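Local coordinates for histidine triad protein (Plasmodium falciparum 3D7, PDB 5CS2) that probably hydrolyses diadenosine triphosphate to AMP and ADP, as a histidine triad enzyme of the Fhit type, and binds the natural product cyclomarin A, at residues N7-L12 with V35-K40; L12-N17 with S193-K198; N83-I88 with N189-Y194. All coordinates share one frame; numbering follows the deposited sequence.

The three contacts show how the two ends of a chain can be packed together against one side of a sheet and its covering helix. Contact 1 sets helix 4-11 and its end against strand 35-38, outermost in the sheet of this chain, and the turn after it; contact 2 joins the loop after that helix to helix 181-199, and contact 3 packs the same C-terminal helix on helix 72-93. Centre to centre, contact 1 lies about 8 Å from contact 2. Contacts 1 and 2 interlock along the chain, sharing L12, whereas contact 1 closes before contact 3 opens; contacts 2 and 3 share S193 and Y194. Both chain termini thus become part of the body of the HIT fold.

Contact 1 (N7-L12 with V35-K40); sequences NILEKL and VFITTK
L12 and T39 meet side chain to side chain through carbon, L12 CB standing 3.9 Å from T39 CB, and L12 O also rests against T39 CB at 3.6 Å. The threonine methyl faces both branches of the leucine: its CG2 lies 3.9 Å from L12 CD1 and 4.1 Å from L12 CD2. The first torsion of T39 accounts for this division of labour. At chi1 72° its OG1 sits between the backbone N and the carbonyl carbon, and CG2 is swung to the position anti to that carbon, facing the leucine; the hydroxyl is engaged by D77 of helix 72-93 and by the backbone N of S42.

The end of helix 4-11 thus sits on the turn that leaves strand 35-38, outermost within this chain in the five-stranded antiparallel sheet of the HIT domain, and the junction is stitched by backbone as well as side chains. Just past the strand, K40 N donates to L12 O over 3.0 Å, with an N-H...O angle of 145° and the donor tilted 24° from the carbonyl plane. K40 CB lies beside the same oxygen, but the rest of this lysine runs out fully extended, carrying NZ away to a salt bridge with E13.

One turn back, L9 joins the helix to the strand itself. Its CD2 comes within 4.1 Å of I37 CD1, the two side chains meeting at a slant. I37 reaches that point because CG1 is anti to its backbone N, which stretches the long branch out from the strand. W14 packs against both of these residues, and F84 of helix 72-93 against L9.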
loop_
_atom_site.group_PDB
_atom_site.type_symbol
_atom_site.label_atom_id
_atom_site.label_comp_id
_atom_site.label_asym_id
_atom_site.label_seq_id
_atom_site.Cartn_x
_atom_site.Cartn_y
_atom_site.Cartn_z
ATOM N N ASN A 7 -19.372 -3.135 2.117
ATOM C CA ASN A 7 -19.153 -2.032 3.048
ATOM C C ASN A 7 -18.024 -1.121 2.536
ATOM O O ASN A 7 -18.122 0.101 2.644
ATOM C CB ASN A 7 -18.832 -2.555 4.450
ATOM C CG ASN A 7 -18.953 -1.497 5.521
ATOM O OD1 ASN A 7 -19.570 -0.443 5.334
ATOM N ND2 ASN A 7 -18.396 -1.766 6.687
ATOM N N ILE A 8 -16.987 -1.713 1.919
ATOM C CA ILE A 8 -15.894 -0.909 1.365
ATOM C C ILE A 8 -16.458 -0.056 0.203
ATOM O O ILE A 8 -16.205 1.145 0.148
ATOM C CB ILE A 8 -14.742 -1.828 0.902
ATOM C CG1 ILE A 8 -13.914 -2.312 2.119
ATOM C CG2 ILE A 8 -13.835 -1.156 -0.196
ATOM C CD1 ILE A 8 -12.720 -3.268 1.757
ATOM N N LEU A 9 -17.253 -0.682 -0.686
ATOM C CA LEU A 9 -17.855 0.010 -1.836
ATOM C C LEU A 9 -18.733 1.172 -1.410
ATOM O O LEU A 9 -18.697 2.235 -2.031
ATOM C CB LEU A 9 -18.590 -0.977 -2.757
ATOM C CG LEU A 9 -17.719 -1.953 -3.538
ATOM C CD1 LEU A 9 -18.580 -2.953 -4.233
ATOM C CD2 LEU A 9 -16.869 -1.236 -4.628
ATOM N N GLU A 10 -19.442 1.013 -0.279
ATOM C CA GLU A 10 -20.255 2.094 0.272
ATOM C C GLU A 10 -19.332 3.235 0.699
ATOM O O GLU A 10 -19.594 4.389 0.357
ATOM C CB GLU A 10 -21.107 1.583 1.451
ATOM C CG GLU A 10 -22.149 0.544 1.027
ATOM C CD GLU A 10 -22.794 -0.332 2.096
ATOM O OE1 GLU A 10 -22.200 -0.500 3.188
ATOM O OE2 GLU A 10 -23.882 -0.889 1.819
ATOM N N LYS A 11 -18.195 2.903 1.357
ATOM C CA LYS A 11 -17.214 3.904 1.789
ATOM C C LYS A 11 -16.560 4.603 0.600
ATOM O O LYS A 11 -16.199 5.783 0.707
ATOM C CB LYS A 11 -16.154 3.279 2.710
ATOM C CG LYS A 11 -16.743 2.829 4.041
ATOM C CD LYS A 11 -15.727 2.188 4.967
ATOM C CE LYS A 11 -16.370 1.731 6.263
ATOM N NZ LYS A 11 -16.858 2.869 7.093
ATOM N N LEU A 12 -16.400 3.870 -0.529
ATOM C CA LEU A 12 -15.807 4.409 -1.757
ATOM C C LEU A 12 -16.844 5.193 -2.564
ATOM O O LEU A 12 -16.510 5.755 -3.620
ATOM C CB LEU A 12 -15.210 3.269 -2.631
ATOM C CG LEU A 12 -14.006 2.479 -2.089
ATOM C CD1 LEU A 12 -13.739 1.272 -2.918
ATOM C CD2 LEU A 12 -12.768 3.336 -2.055
ATOM N N VAL A 35 -10.776 1.609 -18.078
ATOM C CA VAL A 35 -11.093 1.862 -16.674
ATOM C C VAL A 35 -12.152 0.853 -16.222
ATOM O O VAL A 35 -13.191 0.746 -16.852
ATOM C CB VAL A 35 -11.565 3.317 -16.447
ATOM C CG1 VAL A 35 -11.994 3.553 -15.000
ATOM C CG2 VAL A 35 -10.477 4.317 -16.870
ATOM N N PHE A 36 -11.897 0.155 -15.141
ATOM C CA PHE A 36 -12.880 -0.833 -14.645
ATOM C C PHE A 36 -13.628 -0.359 -13.391
ATOM O O PHE A 36 -14.624 -0.978 -13.010
ATOM C CB PHE A 36 -12.218 -2.191 -14.448
ATOM C CG PHE A 36 -10.930 -2.140 -13.656
ATOM C CD1 PHE A 36 -10.950 -1.980 -12.269
ATOM C CD2 PHE A 36 -9.700 -2.267 -14.293
ATOM C CE1 PHE A 36 -9.750 -1.908 -11.537
ATOM C CE2 PHE A 36 -8.506 -2.250 -13.554
ATOM C CZ PHE A 36 -8.538 -2.049 -12.187
ATOM N N ILE A 37 -13.140 0.705 -12.691
ATOM C CA ILE A 37 -13.835 1.195 -11.515
ATOM C C ILE A 37 -13.448 2.649 -11.267
ATOM O O ILE A 37 -12.287 3.001 -11.454
ATOM C CB ILE A 37 -13.538 0.318 -10.237
ATOM C CG1 ILE A 37 -14.463 0.692 -9.055
ATOM C CG2 ILE A 37 -12.040 0.385 -9.824
ATOM C CD1 ILE A 37 -14.571 -0.439 -7.924
ATOM N N THR A 38 -14.400 3.434 -10.792
ATOM C CA THR A 38 -14.243 4.812 -10.369
ATOM C C THR A 38 -14.874 4.929 -8.996
ATOM O O THR A 38 -15.971 4.408 -8.770
ATOM C CB THR A 38 -14.881 5.790 -11.397
ATOM O OG1 THR A 38 -14.353 5.479 -12.685
ATOM C CG2 THR A 38 -14.595 7.250 -11.072
ATOM N N THR A 39 -14.164 5.606 -8.063
ATOM C CA THR A 39 -14.594 5.820 -6.681
ATOM C C THR A 39 -14.654 7.324 -6.433
ATOM O O THR A 39 -14.433 8.107 -7.363
ATOM C CB THR A 39 -13.667 5.062 -5.687
ATOM O OG1 THR A 39 -12.418 5.755 -5.660
ATOM C CG2 THR A 39 -13.445 3.599 -6.081
ATOM N N LYS A 40 -14.933 7.728 -5.192
ATOM C CA LYS A 40 -15.021 9.132 -4.815
ATOM C C LYS A 40 -13.715 9.880 -5.127
ATOM O O LYS A 40 -13.776 11.020 -5.575
ATOM C CB LYS A 40 -15.377 9.261 -3.323
ATOM C CG LYS A 40 -15.649 10.696 -2.870
ATOM C CD LYS A 40 -16.169 10.751 -1.439
ATOM C CE LYS A 40 -16.480 12.164 -1.008
ATOM N NZ LYS A 40 -17.144 12.200 0.323
#

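Contact 2 (L12-N17 with S193-K198); sequences LEWYKN and SYINEK
W14 and I195 make the apolar part of this junction, and the turn at E13 redirects the chain just before the indole. E13 leaves the helix with positive phi and two bonds back into the last turn, a Schellman motif; one of these bonds is probably W14 N to L9 O. With CG anti to its backbone N (chi1 179°), W14 carries its ring to helix 181-199. The benzene part does the touching: CZ2 lies 3.6 Å from I195 CG2, which approaches obliquely. The same W14 CZ2 is 3.6 Å from N196 OD1, but here the amide oxygen lies at the ring edge and in its plane, the amide itself being turned 31° from the indole.

The loop after helix 4-11 is in this way laid on the C-terminal helix of the HIT protein, 175 residues further along the chain, close to helix 72-93, whose M85 is also touched by I195. Past W14 the chain brings K16 N over one indole face, toward the rim. The aliphatic start of K16 then crosses the asparagine at about a right angle, with K16 CG 3.4 Å from N196 OD1. Bends at chi3 and chi4 take the rest of the lysine away from the helix.

N17 completes the approach through two waters, one at each end of the N196 amide, whose donor and acceptor roles are consistent with the modelled amide orientation. The first accepts from N17 N (3.1 Å) and donates to N196 OD1 (2.8 Å). The second donates to N17 OD1 (2.7 Å) and accepts from N196 ND2 (2.9 Å).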
loop_
_atom_site.group_PDB
_atom_site.type_symbol
_atom_site.label_atom_id
_atom_site.label_comp_id
_atom_site.label_asym_id
_atom_site.label_seq_id
_atom_site.Cartn_x
_atom_site.Cartn_y
_atom_site.Cartn_z
ATOM N N LEU A 12 -16.400 3.870 -0.529
ATOM C CA LEU A 12 -15.807 4.409 -1.757
ATOM C C LEU A 12 -16.844 5.193 -2.564
ATOM O O LEU A 12 -16.510 5.755 -3.620
ATOM C CB LEU A 12 -15.210 3.269 -2.631
ATOM C CG LEU A 12 -14.006 2.479 -2.089
ATOM C CD1 LEU A 12 -13.739 1.272 -2.918
ATOM C CD2 LEU A 12 -12.768 3.336 -2.055
ATOM N N GLU A 13 -18.121 5.183 -2.115
ATOM C CA GLU A 13 -19.248 5.851 -2.776
ATOM C C GLU A 13 -19.463 5.296 -4.189
ATOM O O GLU A 13 -19.884 6.012 -5.099
ATOM C CB GLU A 13 -19.112 7.391 -2.724
ATOM C CG GLU A 13 -19.079 7.940 -1.306
ATOM C CD GLU A 13 -19.454 9.397 -1.095
ATOM O OE1 GLU A 13 -19.869 10.067 -2.068
ATOM O OE2 GLU A 13 -19.322 9.869 0.057
ATOM N N TRP A 14 -19.190 3.998 -4.365
ATOM C CA TRP A 14 -19.356 3.351 -5.655
ATOM C C TRP A 14 -20.814 2.975 -5.943
ATOM O O TRP A 14 -21.589 2.649 -5.039
ATOM C CB TRP A 14 -18.472 2.102 -5.747
ATOM C CG TRP A 14 -18.590 1.333 -7.032
ATOM C CD1 TRP A 14 -17.876 1.532 -8.178
ATOM C CD2 TRP A 14 -19.483 0.239 -7.297
ATOM N NE1 TRP A 14 -18.285 0.653 -9.149
ATOM C CE2 TRP A 14 -19.268 -0.159 -8.635
ATOM C CE3 TRP A 14 -20.489 -0.405 -6.549
ATOM C CZ2 TRP A 14 -19.967 -1.225 -9.224
ATOM C CZ3 TRP A 14 -21.190 -1.452 -7.140
ATOM C CH2 TRP A 14 -20.906 -1.870 -8.450
ATOM N N TYR A 15 -21.150 2.970 -7.231
ATOM C CA TYR A 15 -22.418 2.474 -7.766
ATOM C C TYR A 15 -22.142 1.975 -9.166
ATOM O O TYR A 15 -21.166 2.415 -9.802
ATOM C CB TYR A 15 -23.547 3.516 -7.709
ATOM C CG TYR A 15 -23.235 4.826 -8.399
ATOM C CD1 TYR A 15 -23.492 5.001 -9.758
ATOM C CD2 TYR A 15 -22.740 5.912 -7.683
ATOM C CE1 TYR A 15 -23.232 6.215 -10.392
ATOM C CE2 TYR A 15 -22.472 7.128 -8.309
ATOM C CZ TYR A 15 -22.732 7.278 -9.661
ATOM O OH TYR A 15 -22.462 8.474 -10.277
ATOM N N LYS A 16 -22.940 0.994 -9.639
ATOM C CA LYS A 16 -22.750 0.439 -10.981
ATOM C C LYS A 16 -22.774 1.610 -11.970
ATOM O O LYS A 16 -23.619 2.514 -11.817
ATOM C CB LYS A 16 -23.906 -0.516 -11.314
ATOM C CG LYS A 16 -23.783 -1.191 -12.652
ATOM C CD LYS A 16 -24.898 -2.202 -12.853
ATOM C CE LYS A 16 -26.002 -1.704 -13.764
ATOM N NZ LYS A 16 -26.866 -0.673 -13.121
ATOM N N ASN A 17 -21.824 1.609 -12.930
ATOM C CA ASN A 17 -21.674 2.613 -13.987
ATOM C C ASN A 17 -21.112 3.951 -13.522
ATOM O O ASN A 17 -21.033 4.858 -14.347
ATOM C CB ASN A 17 -22.999 2.841 -14.748
ATOM C CG ASN A 17 -23.455 1.618 -15.477
ATOM O OD1 ASN A 17 -22.662 0.783 -15.938
ATOM N ND2 ASN A 17 -24.756 1.498 -15.589
ATOM N N SER A 193 -17.566 -6.274 -15.369
ATOM C CA SER A 193 -18.710 -7.201 -15.407
ATOM C C SER A 193 -18.823 -8.010 -14.130
ATOM O O SER A 193 -19.922 -8.138 -13.585
ATOM C CB SER A 193 -18.634 -8.134 -16.606
ATOM O OG SER A 193 -18.710 -7.380 -17.804
ATOM N N TYR A 194 -17.672 -8.480 -13.619
ATOM C CA TYR A 194 -17.600 -9.240 -12.377
ATOM C C TYR A 194 -17.987 -8.398 -11.180
ATOM O O TYR A 194 -18.779 -8.847 -10.369
ATOM C CB TYR A 194 -16.237 -9.894 -12.216
ATOM C CG TYR A 194 -16.180 -10.839 -11.040
ATOM C CD1 TYR A 194 -16.665 -12.141 -11.145
ATOM C CD2 TYR A 194 -15.683 -10.420 -9.806
ATOM C CE1 TYR A 194 -16.665 -13.004 -10.045
ATOM C CE2 TYR A 194 -15.662 -11.277 -8.704
ATOM C CZ TYR A 194 -16.162 -12.564 -8.827
ATOM O OH TYR A 194 -16.130 -13.399 -7.742
ATOM N N ILE A 195 -17.457 -7.146 -11.064
ATOM C CA ILE A 195 -17.827 -6.262 -9.981
ATOM C C ILE A 195 -19.348 -6.071 -9.982
ATOM O O ILE A 195 -19.986 -6.240 -8.949
ATOM C CB ILE A 195 -17.024 -4.913 -10.039
ATOM C CG1 ILE A 195 -15.518 -5.175 -9.877
ATOM C CG2 ILE A 195 -17.543 -3.926 -9.007
ATOM C CD1 ILE A 195 -14.536 -3.946 -10.265
ATOM N N ASN A 196 -19.927 -5.752 -11.160
ATOM C CA ASN A 196 -21.365 -5.528 -11.317
ATOM C C ASN A 196 -22.207 -6.734 -10.887
ATOM O O ASN A 196 -23.186 -6.576 -10.149
ATOM C CB ASN A 196 -21.659 -5.146 -12.761
ATOM C CG ASN A 196 -21.189 -3.755 -13.109
ATOM O OD1 ASN A 196 -20.918 -2.933 -12.230
ATOM N ND2 ASN A 196 -21.129 -3.453 -14.396
ATOM N N GLU A 197 -21.805 -7.907 -11.305
ATOM C CA GLU A 197 -22.514 -9.161 -11.011
ATOM C C GLU A 197 -22.581 -9.454 -9.498
ATOM O O GLU A 197 -23.649 -9.792 -8.978
ATOM C CB GLU A 197 -21.842 -10.315 -11.778
ATOM C CG GLU A 197 -22.499 -11.672 -11.587
ATOM C CD GLU A 197 -21.924 -12.799 -12.425
ATOM O OE1 GLU A 197 -20.898 -13.389 -12.014
ATOM O OE2 GLU A 197 -22.522 -13.116 -13.479
ATOM N N LYS A 198 -21.454 -9.257 -8.790
ATOM C CA LYS A 198 -21.359 -9.559 -7.364
ATOM C C LYS A 198 -21.774 -8.451 -6.438
ATOM O O LYS A 198 -22.111 -8.730 -5.281
ATOM C CB LYS A 198 -19.918 -10.008 -7.034
ATOM C CG LYS A 198 -19.441 -11.242 -7.792
ATOM C CD LYS A 198 -20.264 -12.486 -7.441
ATOM C CE LYS A 198 -19.785 -13.709 -8.184
ATOM N NZ LYS A 198 -20.698 -14.858 -7.964
HETATM O O HOH W 1 -19.673 -0.588 -13.045
HETATM O O HOH W 2 -20.516 -0.872 -15.627
#

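Contact 3 (N83-I88 with N189-Y194); sequences NFMCYI and NLIKSY
I191 turns its CG2 branch to the facing helix, touching M85 CE at 3.8 Å and, more loosely, I88 CG2 at 4.2 Å. The methionine arrives there by folding: bends at chi2 (-52°) and chi3 (-51°) bring CE to I191 CG2, the two side chains crossing at about a right angle. Further along, past S193, whose OG is bonded back to N189 O within its own helix, Y194 closes the contact with its ring edge. I88 CD1 lies in the ring plane, 3.9 Å from Y194 CE2, and I88 CG2 lies 4.0 Å from Y194 CD2. The phenol oxygen makes a weak hydrogen bond to N91.

The two helix segments cross steeply, at 102°, and with axes 11.6 Å apart at closest approach the contact is made by side chains only. I195 of helix 181-199 also packs on M85 and I88, and F199 of that helix touches I88 and meets the F84 ring edge-to-face. F36 of strand 35-38 packs against both M85 and I191, F84 packs on helix 4-11, and N83 ND2 of helix 72-93 bonds Y67 O of the second subunit.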
loop_
_atom_site.group_PDB
_atom_site.type_symbol
_atom_site.label_atom_id
_atom_site.label_comp_id
_atom_site.label_asym_id
_atom_site.label_seq_id
_atom_site.Cartn_x
_atom_site.Cartn_y
_atom_site.Cartn_z
ATOM N N ASN A 83 -7.445 -3.068 -1.552
ATOM C CA ASN A 83 -7.849 -4.308 -0.857
ATOM C C ASN A 83 -9.023 -4.972 -1.616
ATOM O O ASN A 83 -8.956 -6.171 -1.902
ATOM C CB ASN A 83 -8.223 -3.993 0.588
ATOM C CG ASN A 83 -8.312 -5.235 1.420
ATOM O OD1 ASN A 83 -9.378 -5.835 1.550
ATOM N ND2 ASN A 83 -7.220 -5.602 2.048
ATOM N N PHE A 84 -10.034 -4.169 -1.998
ATOM C CA PHE A 84 -11.200 -4.622 -2.770
ATOM C C PHE A 84 -10.739 -5.244 -4.089
ATOM O O PHE A 84 -11.228 -6.314 -4.466
ATOM C CB PHE A 84 -12.161 -3.457 -3.027
ATOM C CG PHE A 84 -13.344 -3.820 -3.909
ATOM C CD1 PHE A 84 -14.406 -4.573 -3.404
ATOM C CD2 PHE A 84 -13.353 -3.481 -5.261
ATOM C CE1 PHE A 84 -15.492 -4.916 -4.217
ATOM C CE2 PHE A 84 -14.422 -3.871 -6.090
ATOM C CZ PHE A 84 -15.494 -4.559 -5.553
ATOM N N MET A 85 -9.796 -4.568 -4.829
ATOM C CA MET A 85 -9.332 -5.091 -6.110
ATOM C C MET A 85 -8.500 -6.356 -5.990
ATOM O O MET A 85 -8.592 -7.204 -6.863
ATOM C CB MET A 85 -8.598 -4.014 -6.928
ATOM C CG MET A 85 -9.528 -2.938 -7.466
ATOM S SD MET A 85 -11.004 -3.570 -8.389
ATOM C CE MET A 85 -10.300 -4.623 -9.478
ATOM N N CYS A 86 -7.757 -6.554 -4.867
ATOM C CA CYS A 86 -7.055 -7.817 -4.669
ATOM C C CYS A 86 -8.072 -8.935 -4.505
ATOM O O CYS A 86 -7.855 -10.023 -5.028
ATOM C CB CYS A 86 -6.109 -7.752 -3.481
ATOM S SG CYS A 86 -4.665 -6.741 -3.800
ATOM N N TYR A 87 -9.194 -8.647 -3.846
ATOM C CA TYR A 87 -10.284 -9.632 -3.711
ATOM C C TYR A 87 -10.858 -9.995 -5.093
ATOM O O TYR A 87 -10.892 -11.170 -5.454
ATOM C CB TYR A 87 -11.374 -9.099 -2.787
ATOM C CG TYR A 87 -12.560 -10.031 -2.620
ATOM C CD1 TYR A 87 -12.471 -11.176 -1.824
ATOM C CD2 TYR A 87 -13.760 -9.788 -3.280
ATOM C CE1 TYR A 87 -13.569 -12.019 -1.643
ATOM C CE2 TYR A 87 -14.852 -10.647 -3.138
ATOM C CZ TYR A 87 -14.755 -11.748 -2.304
ATOM O OH TYR A 87 -15.839 -12.575 -2.134
ATOM N N ILE A 88 -11.221 -8.977 -5.901
ATOM C CA ILE A 88 -11.768 -9.199 -7.254
ATOM C C ILE A 88 -10.799 -9.953 -8.143
ATOM O O ILE A 88 -11.183 -10.954 -8.748
ATOM C CB ILE A 88 -12.171 -7.821 -7.885
ATOM C CG1 ILE A 88 -13.314 -7.125 -7.093
ATOM C CG2 ILE A 88 -12.513 -7.982 -9.385
ATOM C CD1 ILE A 88 -14.687 -7.953 -6.906
ATOM N N ASN A 189 -13.471 -4.937 -19.327
ATOM C CA ASN A 189 -14.873 -5.353 -19.359
ATOM C C ASN A 189 -15.123 -6.565 -18.474
ATOM O O ASN A 189 -16.106 -6.588 -17.750
ATOM C CB ASN A 189 -15.340 -5.580 -20.802
ATOM C CG ASN A 189 -16.837 -5.600 -20.941
ATOM O OD1 ASN A 189 -17.449 -6.652 -21.137
ATOM N ND2 ASN A 189 -17.466 -4.444 -20.804
ATOM N N LEU A 190 -14.204 -7.521 -18.487
ATOM C CA LEU A 190 -14.282 -8.720 -17.655
ATOM C C LEU A 190 -14.292 -8.319 -16.162
ATOM O O LEU A 190 -15.123 -8.812 -15.386
ATOM C CB LEU A 190 -13.093 -9.635 -17.971
ATOM C CG LEU A 190 -12.945 -10.886 -17.101
ATOM C CD1 LEU A 190 -13.739 -12.069 -17.686
ATOM C CD2 LEU A 190 -11.467 -11.265 -16.945
ATOM N N ILE A 191 -13.419 -7.357 -15.785
ATOM C CA ILE A 191 -13.348 -6.895 -14.395
ATOM C C ILE A 191 -14.576 -6.162 -13.985
ATOM O O ILE A 191 -15.175 -6.505 -12.979
ATOM C CB ILE A 191 -12.061 -6.076 -14.141
ATOM C CG1 ILE A 191 -10.815 -6.935 -14.441
ATOM C CG2 ILE A 191 -12.073 -5.513 -12.722
ATOM C CD1 ILE A 191 -9.511 -6.163 -14.537
ATOM N N LYS A 192 -15.009 -5.172 -14.797
ATOM C CA LYS A 192 -16.200 -4.380 -14.553
ATOM C C LYS A 192 -17.439 -5.288 -14.455
ATOM O O LYS A 192 -18.253 -5.098 -13.557
ATOM C CB LYS A 192 -16.410 -3.445 -15.762
ATOM C CG LYS A 192 -16.458 -1.980 -15.488
ATOM C CD LYS A 192 -16.829 -1.197 -16.763
ATOM C CE LYS A 192 -16.193 -1.741 -18.045
ATOM N NZ LYS A 192 -16.626 -0.985 -19.265
ATOM N N SER A 193 -17.566 -6.274 -15.369
ATOM C CA SER A 193 -18.710 -7.201 -15.407
ATOM C C SER A 193 -18.823 -8.010 -14.130
ATOM O O SER A 193 -19.922 -8.138 -13.585
ATOM C CB SER A 193 -18.634 -8.134 -16.606
ATOM O OG SER A 193 -18.710 -7.380 -17.804
ATOM N N TYR A 194 -17.672 -8.480 -13.619
ATOM C CA TYR A 194 -17.600 -9.240 -12.377
ATOM C C TYR A 194 -17.987 -8.398 -11.180
ATOM O O TYR A 194 -18.779 -8.847 -10.369
ATOM C CB TYR A 194 -16.237 -9.894 -12.216
ATOM C CG TYR A 194 -16.180 -10.839 -11.040
ATOM C CD1 TYR A 194 -16.665 -12.141 -11.145
ATOM C CD2 TYR A 194 -15.683 -10.420 -9.806
ATOM C CE1 TYR A 194 -16.665 -13.004 -10.045
ATOM C CE2 TYR A 194 -15.662 -11.277 -8.704
ATOM C CZ TYR A 194 -16.162 -12.564 -8.827
ATOM O OH TYR A 194 -16.130 -13.399 -7.742
#